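Local coordinates for protein putative glycosyltransferase (GalT1) (Streptococcus parasanguinis, PDB 4PHR) that binds UDP and manganese through this N-terminal GT-D-fold domain of a longer protein and probably acts as a glycosyltransferase, at residues A[62-67]-A[72-77]; A[186-191]-A[210-215]. All blocks are in the same frame, centred on the assembly; numbering follows the deposited sequence.

Overall arrangement
Interaction 1 packs the end of helix 54-64 and the turn after it on strand 72-76, the middle strand of a three-stranded parallel sheet; interaction 2 packs two helices on each other. Interaction 1 comes first along the chain. Interaction 2 follows and pairs helices 185-195 and 206-218, which connect strands of the five-stranded parallel sheet. Their centres lie about 16 Å apart, yet they touch: Ile63 CD1 is 3.6 Å from Ala214 CB, and Leu72 CD1 is 4.2 Å from Val213 CG1. Helix 206-218 is thus shared ground between the sheets, and its Lys210 reaches the bound UDP.

Interaction 1. Residues A[62-67]-A[72-77]; sequences QILQTK and LLVCLP
Val74 lays its CG2 methyl against the backbone of Thr66, 3.5 Å from Thr66 O, where the chain has left helix 54-64 and is turning back towards the sheet. The same methyl is also near Ile63 O, at 4.3 Å. Its other branch, CG1, faces Leu64. With CG anti to the backbone N (chi1 -179°), Leu64 carries CD1 forward to the strand, where it meets Leu76 CD1 at 4.0 Å; the two leucines cross at about a right angle. Phe34 and Phe104 also pack on Leu64. The contact closes a beta-alpha-beta crossover of the GT-D fold: strand 30-33 leads through helices 36-42 and 54-64 to the adjacent, parallel strand 72-76, and Leu72 and Val74 lean on Val32 of the first strand while facing the end of the helix and the turn after it. Thr66 shapes that turn. Its OG1, held beside the backbone N (chi1 -43°), donates to Ile63 O over 2.7 Å, and Thr66 N bonds to that oxygen as well. Both donors reach it from the same face of the carbonyl plane; the OG1 bond fixes the side-chain rotation and leaves the CG2 methyl facing the strand, 4.1 Å from Leu72 CD2 and crossing the leucine almost squarely. Beyond the turn, Asp69 OD1 and Ser68 OG are hydrogen-bonded to the backbone N atoms of Leu72 and Val74, respectively.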
loop_
_atom_site.group_PDB
_atom_site.type_symbol
_atom_site.label_atom_id
_atom_site.label_comp_id
_atom_site.label_asym_id
_atom_site.label_seq_id
_atom_site.Cartn_x
_atom_site.Cartn_y
_atom_site.Cartn_z
ATOM N N GLN A 62 -14.338 -9.833 -0.816
ATOM C CA GLN A 62 -13.896 -11.221 -0.869
ATOM C C GLN A 62 -12.464 -11.375 -0.359
ATOM O O GLN A 62 -12.150 -12.284 0.404
ATOM C CB GLN A 62 -13.991 -11.748 -2.301
ATOM C CG GLN A 62 -15.405 -11.872 -2.820
ATOM C CD GLN A 62 -15.444 -12.212 -4.286
ATOM O OE1 GLN A 62 -14.514 -11.905 -5.041
ATOM N NE2 GLN A 62 -16.521 -12.857 -4.705
ATOM N N ILE A 63 -11.589 -10.473 -0.784
ATOM C CA ILE A 63 -10.189 -10.555 -0.398
ATOM C C ILE A 63 -10.027 -10.373 1.113
ATOM O O ILE A 63 -9.249 -11.082 1.755
ATOM C CB ILE A 63 -9.331 -9.543 -1.192
ATOM C CG1 ILE A 63 -9.376 -9.888 -2.688
ATOM C CG2 ILE A 63 -7.900 -9.532 -0.675
ATOM C CD1 ILE A 63 -9.040 -8.729 -3.593
ATOM N N LEU A 64 -10.814 -9.473 1.691
ATOM C CA LEU A 64 -10.731 -9.215 3.125
ATOM C C LEU A 64 -11.085 -10.458 3.948
ATOM O O LEU A 64 -10.643 -10.602 5.087
ATOM C CB LEU A 64 -11.642 -8.046 3.504
ATOM C CG LEU A 64 -11.644 -7.631 4.973
ATOM C CD1 LEU A 64 -10.242 -7.210 5.402
ATOM C CD2 LEU A 64 -12.643 -6.515 5.196
ATOM N N GLN A 65 -11.878 -11.359 3.366
ATOM C CA GLN A 65 -12.284 -12.586 4.051
ATOM C C GLN A 65 -11.206 -13.670 4.022
ATOM O O GLN A 65 -11.308 -14.673 4.732
ATOM C CB GLN A 65 -13.588 -13.134 3.455
ATOM C CG GLN A 65 -14.737 -12.145 3.489
ATOM C CD GLN A 65 -15.174 -11.800 4.897
ATOM O OE1 GLN A 65 -15.206 -12.661 5.778
ATOM N NE2 GLN A 65 -15.516 -10.535 5.119
ATOM N N THR A 66 -10.182 -13.468 3.199
ATOM C CA THR A 66 -9.090 -14.433 3.060
ATOM C C THR A 66 -8.255 -14.485 4.322
ATOM O O THR A 66 -7.843 -13.448 4.833
ATOM C CB THR A 66 -8.131 -14.047 1.918
ATOM O OG1 THR A 66 -8.879 -13.624 0.775
ATOM C CG2 THR A 66 -7.242 -15.229 1.540
ATOM N N LYS A 67 -7.988 -15.691 4.812
ATOM C CA LYS A 67 -7.139 -15.848 5.979
ATOM C C LYS A 67 -5.692 -15.512 5.624
ATOM O O LYS A 67 -5.226 -15.814 4.527
ATOM C CB LYS A 67 -7.231 -17.283 6.502
ATOM C CG LYS A 67 -7.006 -17.419 7.997
ATOM C CD LYS A 67 -8.186 -16.873 8.785
ATOM C CE LYS A 67 -8.759 -17.936 9.708
ATOM N NZ LYS A 67 -9.873 -17.416 10.551
ATOM N N LEU A 72 -0.009 -15.288 1.981
ATOM C CA LEU A 72 -0.573 -13.946 1.907
ATOM C C LEU A 72 -0.826 -13.375 3.289
ATOM O O LEU A 72 -1.433 -14.023 4.142
ATOM C CB LEU A 72 -1.888 -13.971 1.129
ATOM C CG LEU A 72 -2.657 -12.651 1.054
ATOM C CD1 LEU A 72 -1.916 -11.681 0.164
ATOM C CD2 LEU A 72 -4.068 -12.888 0.535
ATOM N N LEU A 73 -0.357 -12.154 3.505
ATOM C CA LEU A 73 -0.654 -11.403 4.711
ATOM C C LEU A 73 -1.687 -10.340 4.354
ATOM O O LEU A 73 -1.456 -9.509 3.464
ATOM C CB LEU A 73 0.615 -10.741 5.246
ATOM C CG LEU A 73 0.517 -9.966 6.563
ATOM C CD1 LEU A 73 0.062 -10.874 7.698
ATOM C CD2 LEU A 73 1.853 -9.308 6.894
ATOM N N VAL A 74 -2.829 -10.381 5.036
ATOM C CA VAL A 74 -3.880 -9.386 4.861
ATOM C C VAL A 74 -3.725 -8.342 5.960
ATOM O O VAL A 74 -3.642 -8.698 7.135
ATOM C CB VAL A 74 -5.280 -10.035 4.928
ATOM C CG1 VAL A 74 -6.371 -8.971 4.812
ATOM C CG2 VAL A 74 -5.436 -11.093 3.831
ATOM N N CYS A 75 -3.686 -7.062 5.579
ATOM C CA CYS A 75 -3.319 -5.996 6.516
ATOM C C CYS A 75 -4.450 -5.010 6.764
ATOM O O CYS A 75 -5.249 -4.740 5.868
ATOM C CB CYS A 75 -2.105 -5.219 5.992
ATOM S SG CYS A 75 -0.659 -6.233 5.676
ATOM N N LEU A 76 -4.485 -4.462 7.982
ATOM C CA LEU A 76 -5.417 -3.402 8.365
ATOM C C LEU A 76 -4.645 -2.225 8.949
ATOM O O LEU A 76 -3.491 -2.371 9.348
ATOM C CB LEU A 76 -6.361 -3.911 9.449
ATOM C CG LEU A 76 -7.680 -4.544 9.013
ATOM C CD1 LEU A 76 -7.580 -5.307 7.726
ATOM C CD2 LEU A 76 -8.243 -5.409 10.151
ATOM N N PRO A 77 -5.281 -1.050 9.019
ATOM C CA PRO A 77 -4.605 0.070 9.675
ATOM C C PRO A 77 -4.246 -0.278 11.123
ATOM O O PRO A 77 -5.054 -0.855 11.848
ATOM C CB PRO A 77 -5.653 1.194 9.608
ATOM C CG PRO A 77 -6.555 0.816 8.436
ATOM C CD PRO A 77 -6.624 -0.686 8.534
#

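Interaction 2. Residues A[186-191]-A[210-215]; sequences DEILRL and KVLVAD
Asp215 has both carboxylate oxygens engaged: OD2 is hydrogen-bonded to Tyr185 OH and OD1 forms a salt bridge with Arg59 NH2, which together fix the group beside Leu189. Tyr185 begins helix 185-195 and Arg59 lies on helix 54-64, so this one side chain of helix 206-218 links to two other helices. The pair described here are connecting helices of a parallel alpha/beta sheet. Helix 185-195 joins strands 170-176 and 200-204, and helix 206-218 then leads on to strand 223-225. Over these short segments the axes approach to 10.5 Å and cross at -42°, a spacing that Leu189 and Leu212 bridge. The two leucines run past one another in opposite directions, their CD1 methyls meeting at 3.7 Å. Leu212 reaches across because CG is anti to the backbone N (chi1 -173°), which brings CD1 within 3.8 Å of Leu189 CA, close against the facing backbone. Its second branch, CD2, lies 4.0 Å from Ile188 CG2, with those side chains at about a right angle. Ile188 in turn neighbours Pro177 and Ala181 of the UDP pocket, and five residues before Asp215, Lys210 NZ forms salt bridges with UDP O2A and Asp225 OD2. At the other end of the contact Leu189 CD2 rests 3.9 Å from Asp215 OD2, while both its methyls lie 4.1 Å from Asp215 CB.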
loop_
_atom_site.group_PDB
_atom_site.type_symbol
_atom_site.label_atom_id
_atom_site.label_comp_id
_atom_site.label_asym_id
_atom_site.label_seq_id
_atom_site.Cartn_x
_atom_site.Cartn_y
_atom_site.Cartn_z
ATOM N N ASP A 186 -8.275 -6.220 -16.317
ATOM C CA ASP A 186 -7.942 -7.451 -17.028
ATOM C C ASP A 186 -6.611 -7.336 -17.773
ATOM O O ASP A 186 -5.794 -8.261 -17.746
ATOM C CB ASP A 186 -9.059 -7.865 -17.997
ATOM C CG ASP A 186 -10.307 -8.363 -17.283
ATOM O OD1 ASP A 186 -10.253 -8.628 -16.063
ATOM O OD2 ASP A 186 -11.349 -8.509 -17.958
ATOM N N GLU A 187 -6.394 -6.203 -18.434
ATOM C CA GLU A 187 -5.132 -5.979 -19.141
ATOM C C GLU A 187 -3.941 -5.878 -18.176
ATOM O O GLU A 187 -2.857 -6.406 -18.451
ATOM C CB GLU A 187 -5.201 -4.730 -20.024
ATOM C CG GLU A 187 -3.916 -4.474 -20.811
ATOM C CD GLU A 187 -3.960 -3.192 -21.621
ATOM O OE1 GLU A 187 -4.918 -2.409 -21.451
ATOM O OE2 GLU A 187 -3.033 -2.971 -22.435
ATOM N N ILE A 188 -4.136 -5.187 -17.054
ATOM C CA ILE A 188 -3.072 -5.070 -16.073
ATOM C C ILE A 188 -2.674 -6.446 -15.549
ATOM O O ILE A 188 -1.485 -6.768 -15.483
ATOM C CB ILE A 188 -3.477 -4.153 -14.905
ATOM C CG1 ILE A 188 -3.689 -2.721 -15.423
ATOM C CG2 ILE A 188 -2.406 -4.188 -13.821
ATOM C CD1 ILE A 188 -4.420 -1.795 -14.453
ATOM N N LEU A 189 -3.665 -7.268 -15.204
ATOM C CA LEU A 189 -3.370 -8.609 -14.713
ATOM C C LEU A 189 -2.644 -9.426 -15.780
ATOM O O LEU A 189 -1.655 -10.086 -15.490
ATOM C CB LEU A 189 -4.648 -9.332 -14.293
ATOM C CG LEU A 189 -4.451 -10.768 -13.795
ATOM C CD1 LEU A 189 -3.499 -10.811 -12.596
ATOM C CD2 LEU A 189 -5.789 -11.421 -13.455
ATOM N N ARG A 190 -3.145 -9.369 -17.009
ATOM C CA ARG A 190 -2.583 -10.138 -18.116
ATOM C C ARG A 190 -1.111 -9.778 -18.368
ATOM O O ARG A 190 -0.262 -10.661 -18.475
ATOM C CB ARG A 190 -3.422 -9.913 -19.375
ATOM C CG ARG A 190 -2.994 -10.751 -20.572
ATOM C CD ARG A 190 -3.975 -10.626 -21.739
ATOM N NE ARG A 190 -4.055 -9.262 -22.258
ATOM C CZ ARG A 190 -5.105 -8.461 -22.101
ATOM N NH1 ARG A 190 -6.178 -8.886 -21.443
ATOM N NH2 ARG A 190 -5.088 -7.234 -22.605
ATOM N N LEU A 191 -0.804 -8.482 -18.420
ATOM C CA LEU A 191 0.564 -8.052 -18.705
ATOM C C LEU A 191 1.488 -8.240 -17.504
ATOM O O LEU A 191 2.683 -8.485 -17.663
ATOM C CB LEU A 191 0.594 -6.599 -19.193
ATOM C CG LEU A 191 -0.131 -6.341 -20.522
ATOM C CD1 LEU A 191 0.172 -4.950 -21.057
ATOM C CD2 LEU A 191 0.216 -7.403 -21.568
ATOM N N LYS A 210 -4.935 -4.220 -4.668
ATOM C CA LYS A 210 -5.327 -5.314 -3.783
ATOM C C LYS A 210 -5.864 -6.495 -4.591
ATOM O O LYS A 210 -5.577 -7.663 -4.292
ATOM C CB LYS A 210 -6.343 -4.845 -2.746
ATOM C CG LYS A 210 -5.775 -3.814 -1.746
ATOM C CD LYS A 210 -5.844 -2.405 -2.304
ATOM C CE LYS A 210 -5.398 -1.321 -1.317
ATOM N NZ LYS A 210 -3.936 -1.023 -1.304
ATOM N N VAL A 211 -6.647 -6.190 -5.618
ATOM C CA VAL A 211 -7.208 -7.231 -6.466
ATOM C C VAL A 211 -6.081 -7.900 -7.250
ATOM O O VAL A 211 -6.036 -9.127 -7.375
ATOM C CB VAL A 211 -8.274 -6.671 -7.426
ATOM C CG1 VAL A 211 -8.912 -7.804 -8.244
ATOM C CG2 VAL A 211 -9.346 -5.923 -6.639
ATOM N N LEU A 212 -5.161 -7.087 -7.760
ATOM C CA LEU A 212 -4.023 -7.611 -8.504
ATOM C C LEU A 212 -3.204 -8.562 -7.635
ATOM O O LEU A 212 -2.881 -9.677 -8.055
ATOM C CB LEU A 212 -3.142 -6.462 -9.007
ATOM C CG LEU A 212 -2.003 -6.847 -9.956
ATOM C CD1 LEU A 212 -2.566 -7.533 -11.192
ATOM C CD2 LEU A 212 -1.175 -5.626 -10.347
ATOM N N VAL A 213 -2.868 -8.137 -6.419
ATOM C CA VAL A 213 -2.080 -8.992 -5.529
ATOM C C VAL A 213 -2.817 -10.305 -5.227
ATOM O O VAL A 213 -2.229 -11.385 -5.262
ATOM C CB VAL A 213 -1.688 -8.248 -4.227
ATOM C CG1 VAL A 213 -1.154 -9.224 -3.180
ATOM C CG2 VAL A 213 -0.653 -7.156 -4.536
ATOM N N ALA A 214 -4.109 -10.210 -4.932
ATOM C CA ALA A 214 -4.911 -11.399 -4.656
ATOM C C ALA A 214 -4.864 -12.382 -5.823
ATOM O O ALA A 214 -4.630 -13.577 -5.627
ATOM C CB ALA A 214 -6.343 -11.010 -4.336
ATOM N N ASP A 215 -5.070 -11.882 -7.039
ATOM C CA ASP A 215 -5.096 -12.761 -8.212
ATOM C C ASP A 215 -3.717 -13.328 -8.559
ATOM O O ASP A 215 -3.605 -14.479 -8.978
ATOM C CB ASP A 215 -5.702 -12.047 -9.423
ATOM C CG ASP A 215 -7.205 -11.825 -9.293
ATOM O OD1 ASP A 215 -7.843 -12.436 -8.401
ATOM O OD2 ASP A 215 -7.755 -11.045 -10.103
#